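Local coordinates for protein transcriptional regulator, TetR family (Vibrio parahaemolyticus, PDB 3HE0) that probably binds cis-regulatory DNA as a helix-turn-helix transcription factor of the TetR family, at residues A[78-83]-A[134-139]. Numbering follows the deposited sequence.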
ATOM      1  N   VAL A  78     -19.044   5.182  13.793  1.00 34.94           N
ATOM      2  CA  VAL A  78     -19.182   6.574  13.388  1.00 35.57           C
ATOM      3  C   VAL A  78     -20.655   6.939  13.378  1.00 36.63           C
ATOM      4  O   VAL A  78     -21.465   6.195  12.851  1.00 36.27           O
ATOM      5  CB  VAL A  78     -18.614   6.821  11.994  1.00 35.24           C
ATOM      6  CG1 VAL A  78     -18.824   8.262  11.585  1.00 34.48           C
ATOM      7  CG2 VAL A  78     -17.154   6.457  11.970  1.00 35.43           C
ATOM      8  N   ASN A  79     -21.019   8.071  13.959  1.00 38.25           N
ATOM      9  CA  ASN A  79     -22.290   8.671  13.570  1.00 39.78           C
ATOM     10  C   ASN A  79     -22.120  10.122  13.212  1.00 40.44           C
ATOM     11  O   ASN A  79     -21.259  10.836  13.765  1.00 40.78           O
ATOM     12  CB  ASN A  79     -23.411   8.437  14.593  1.00 40.11           C
ATOM     13  CG  ASN A  79     -23.284   9.295  15.812  1.00 42.14           C
ATOM     14  OD1 ASN A  79     -23.177  10.514  15.723  1.00 43.98           O
ATOM     15  ND2 ASN A  79     -23.348   8.664  16.982  1.00 45.88           N
ATOM     16  N   ASP A  80     -22.953  10.560  12.274  1.00 41.19           N
ATOM     17  CA  ASP A  80     -22.796  11.878  11.679  1.00 41.79           C
ATOM     18  C   ASP A  80     -23.168  12.993  12.648  1.00 41.69           C
ATOM     19  O   ASP A  80     -22.934  14.155  12.337  1.00 42.24           O
ATOM     20  CB  ASP A  80     -23.576  11.969  10.363  1.00 41.96           C
ATOM     21  CG  ASP A  80     -23.169  10.871   9.363  1.00 42.68           C
ATOM     22  OD1 ASP A  80     -22.120  10.201   9.561  1.00 42.49           O
ATOM     23  OD2 ASP A  80     -23.907  10.667   8.378  1.00 43.92           O
ATOM     24  N   ASP A  81     -23.715  12.639  13.818  1.00 41.28           N
ATOM     25  CA  ASP A  81     -23.877  13.592  14.924  1.00 40.97           C
ATOM     26  C   ASP A  81     -22.572  14.028  15.584  1.00 40.14           C
ATOM     27  O   ASP A  81     -22.483  15.155  16.063  1.00 40.17           O
ATOM     28  CB  ASP A  81     -24.789  13.019  16.003  1.00 41.48           C
ATOM     29  CG  ASP A  81     -26.207  12.813  15.518  1.00 42.99           C
ATOM     30  OD1 ASP A  81     -26.409  12.686  14.284  1.00 45.64           O
ATOM     31  OD2 ASP A  81     -27.118  12.780  16.375  1.00 45.02           O
HETATM   32  N   MSE A  82     -21.568  13.147  15.626  1.00 39.25           N
HETATM   33  CA  MSE A  82     -20.263  13.483  16.228  1.00 38.09           C
HETATM   34  C   MSE A  82     -19.682  14.734  15.553  1.00 35.78           C
HETATM   35  O   MSE A  82     -20.020  15.038  14.402  1.00 35.36           O
HETATM   36  CB  MSE A  82     -19.249  12.326  16.061  1.00 39.13           C
HETATM   37  CG  MSE A  82     -19.559  10.983  16.780  1.00 41.65           C
HETATM   38 SE   MSE A  82     -18.219   9.498  16.398  1.00 50.92          SE
HETATM   39  CE  MSE A  82     -19.048   8.066  17.480  1.00 46.86           C
ATOM     40  N   PRO A  83     -18.798  15.464  16.258  1.00 33.13           N
ATOM     41  CA  PRO A  83     -18.015  16.499  15.590  1.00 31.45           C
ATOM     42  C   PRO A  83     -17.067  15.913  14.533  1.00 29.59           C
ATOM     43  O   PRO A  83     -16.746  14.723  14.575  1.00 27.64           O
ATOM     44  CB  PRO A  83     -17.228  17.147  16.736  1.00 31.75           C
ATOM     45  CG  PRO A  83     -18.024  16.859  17.931  1.00 32.50           C
ATOM     46  CD  PRO A  83     -18.615  15.505  17.713  1.00 32.84           C
ATOM     47  N   VAL A 134     -17.339   8.331   4.749  1.00 26.14           N
ATOM     48  CA  VAL A 134     -16.030   9.018   4.549  1.00 25.69           C
ATOM     49  C   VAL A 134     -16.277  10.259   3.687  1.00 26.44           C
ATOM     50  O   VAL A 134     -15.772  11.360   3.954  1.00 25.38           O
ATOM     51  CB  VAL A 134     -14.972   8.106   3.881  1.00 25.20           C
ATOM     52  CG1 VAL A 134     -13.661   8.866   3.626  1.00 22.26           C
ATOM     53  CG2 VAL A 134     -14.723   6.889   4.747  1.00 25.11           C
ATOM     54  N   ASP A 135     -17.094  10.088   2.657  1.00 27.29           N
ATOM     55  CA  ASP A 135     -17.432  11.219   1.803  1.00 27.98           C
ATOM     56  C   ASP A 135     -18.175  12.288   2.548  1.00 27.74           C
ATOM     57  O   ASP A 135     -17.952  13.478   2.307  1.00 28.21           O
ATOM     58  CB  ASP A 135     -18.243  10.770   0.608  1.00 28.06           C
ATOM     59  CG  ASP A 135     -17.387  10.123  -0.438  1.00 30.30           C
ATOM     60  OD1 ASP A 135     -16.314  10.683  -0.828  1.00 30.79           O
ATOM     61  OD2 ASP A 135     -17.796   9.037  -0.864  1.00 34.30           O
ATOM     62  N   ARG A 136     -19.051  11.878   3.455  1.00 27.90           N
ATOM     63  CA  ARG A 136     -19.862  12.853   4.181  1.00 28.03           C
ATOM     64  C   ARG A 136     -18.983  13.688   5.104  1.00 26.94           C
ATOM     65  O   ARG A 136     -19.133  14.923   5.156  1.00 26.44           O
ATOM     66  CB  ARG A 136     -20.989  12.186   4.960  1.00 28.74           C
ATOM     67  CG  ARG A 136     -22.151  13.125   5.220  1.00 32.16           C
ATOM     68  CD  ARG A 136     -23.193  12.433   6.077  1.00 38.45           C
ATOM     69  NE  ARG A 136     -24.536  13.021   5.985  1.00 43.92           N
ATOM     70  CZ  ARG A 136     -25.378  12.884   4.950  1.00 48.01           C
ATOM     71  NH1 ARG A 136     -26.590  13.456   4.996  1.00 48.93           N
ATOM     72  NH2 ARG A 136     -25.023  12.191   3.861  1.00 49.44           N
ATOM     73  N   LEU A 137     -18.033  13.029   5.779  1.00 25.70           N
ATOM     74  CA  LEU A 137     -16.996  13.728   6.539  1.00 24.54           C
ATOM     75  C   LEU A 137     -16.289  14.798   5.681  1.00 23.88           C
ATOM     76  O   LEU A 137     -16.237  15.978   6.039  1.00 22.75           O
ATOM     77  CB  LEU A 137     -15.961  12.736   7.093  1.00 24.17           C
ATOM     78  CG  LEU A 137     -14.715  13.364   7.727  1.00 25.02           C
ATOM     79  CD1 LEU A 137     -15.008  14.056   9.062  1.00 27.23           C
ATOM     80  CD2 LEU A 137     -13.642  12.356   7.942  1.00 28.37           C
ATOM     81  N   PHE A 138     -15.726  14.383   4.561  1.00 24.05           N
ATOM     82  CA  PHE A 138     -14.912  15.311   3.753  1.00 23.96           C
ATOM     83  C   PHE A 138     -15.816  16.420   3.142  1.00 24.38           C
ATOM     84  O   PHE A 138     -15.446  17.608   3.134  1.00 24.58           O
ATOM     85  CB  PHE A 138     -14.156  14.562   2.657  1.00 23.54           C
ATOM     86  CG  PHE A 138     -13.008  13.701   3.150  1.00 25.01           C
ATOM     87  CD1 PHE A 138     -12.096  14.163   4.107  1.00 25.25           C
ATOM     88  CD2 PHE A 138     -12.817  12.425   2.639  1.00 26.23           C
ATOM     89  CE1 PHE A 138     -11.054  13.355   4.552  1.00 26.99           C
ATOM     90  CE2 PHE A 138     -11.741  11.619   3.074  1.00 27.04           C
ATOM     91  CZ  PHE A 138     -10.874  12.085   4.020  1.00 26.74           C
ATOM     92  N   ASN A 139     -17.009  16.050   2.674  1.00 24.27           N
ATOM     93  CA  ASN A 139     -17.940  17.047   2.125  1.00 24.83           C
ATOM     94  C   ASN A 139     -18.346  18.043   3.171  1.00 25.14           C
ATOM     95  O   ASN A 139     -18.331  19.249   2.919  1.00 26.07           O
ATOM     96  CB  ASN A 139     -19.190  16.412   1.513  1.00 24.71           C
ATOM     97  CG  ASN A 139     -18.883  15.627   0.259  1.00 24.97           C
ATOM     98  OD1 ASN A 139     -17.893  15.890  -0.438  1.00 25.08           O
ATOM     99  ND2 ASN A 139     -19.728  14.666  -0.042  1.00 26.62           N
TER
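Asp80 faces Arg136 from a turn in the loop 78-83, while the partner segment 134-139 is regular helix; their backbones stay well apart, Asp80 CA lying 8.0 Å from Leu137 CA, the nearest such pair. The loop bends through a type I beta turn from Asn79 to Met82, closed by the bond from Met82 N to Asn79 O at 3.0 Å; Asn79 OD1 adds a weak second acceptor for the same N-H. Asp80, at the second position of this turn, directs its CB at the helix. With CG anti to the carbonyl carbon (chi1 -56°), its carboxylate reaches across the gap, and the two side chains cross at about a right angle. In the largely helical TetR fold, the turn lies in the loop between helix 55-74 and helix 84-97, so the pair ties this linker to helix 132-143 at the protein surface. Arg136 runs extended from CG to NE, and Asp80 OD2 forms a salt bridge with Arg136 NE at 3.4 Å. OD2 stands clear of the plane of the guanidinium, so the pairing is electrostatic and not a directed N-H bond, although the two flat groups are only 14° from parallel. Its closer approach to Arg136 CD, 3.0 Å, is tight and of doubtful precision. The other oxygen, OD1, accepts a hydrogen bond from Gln133 NE2, one residue before Val134 on the same helix. Leu137 packs on Leu84 and Phe160.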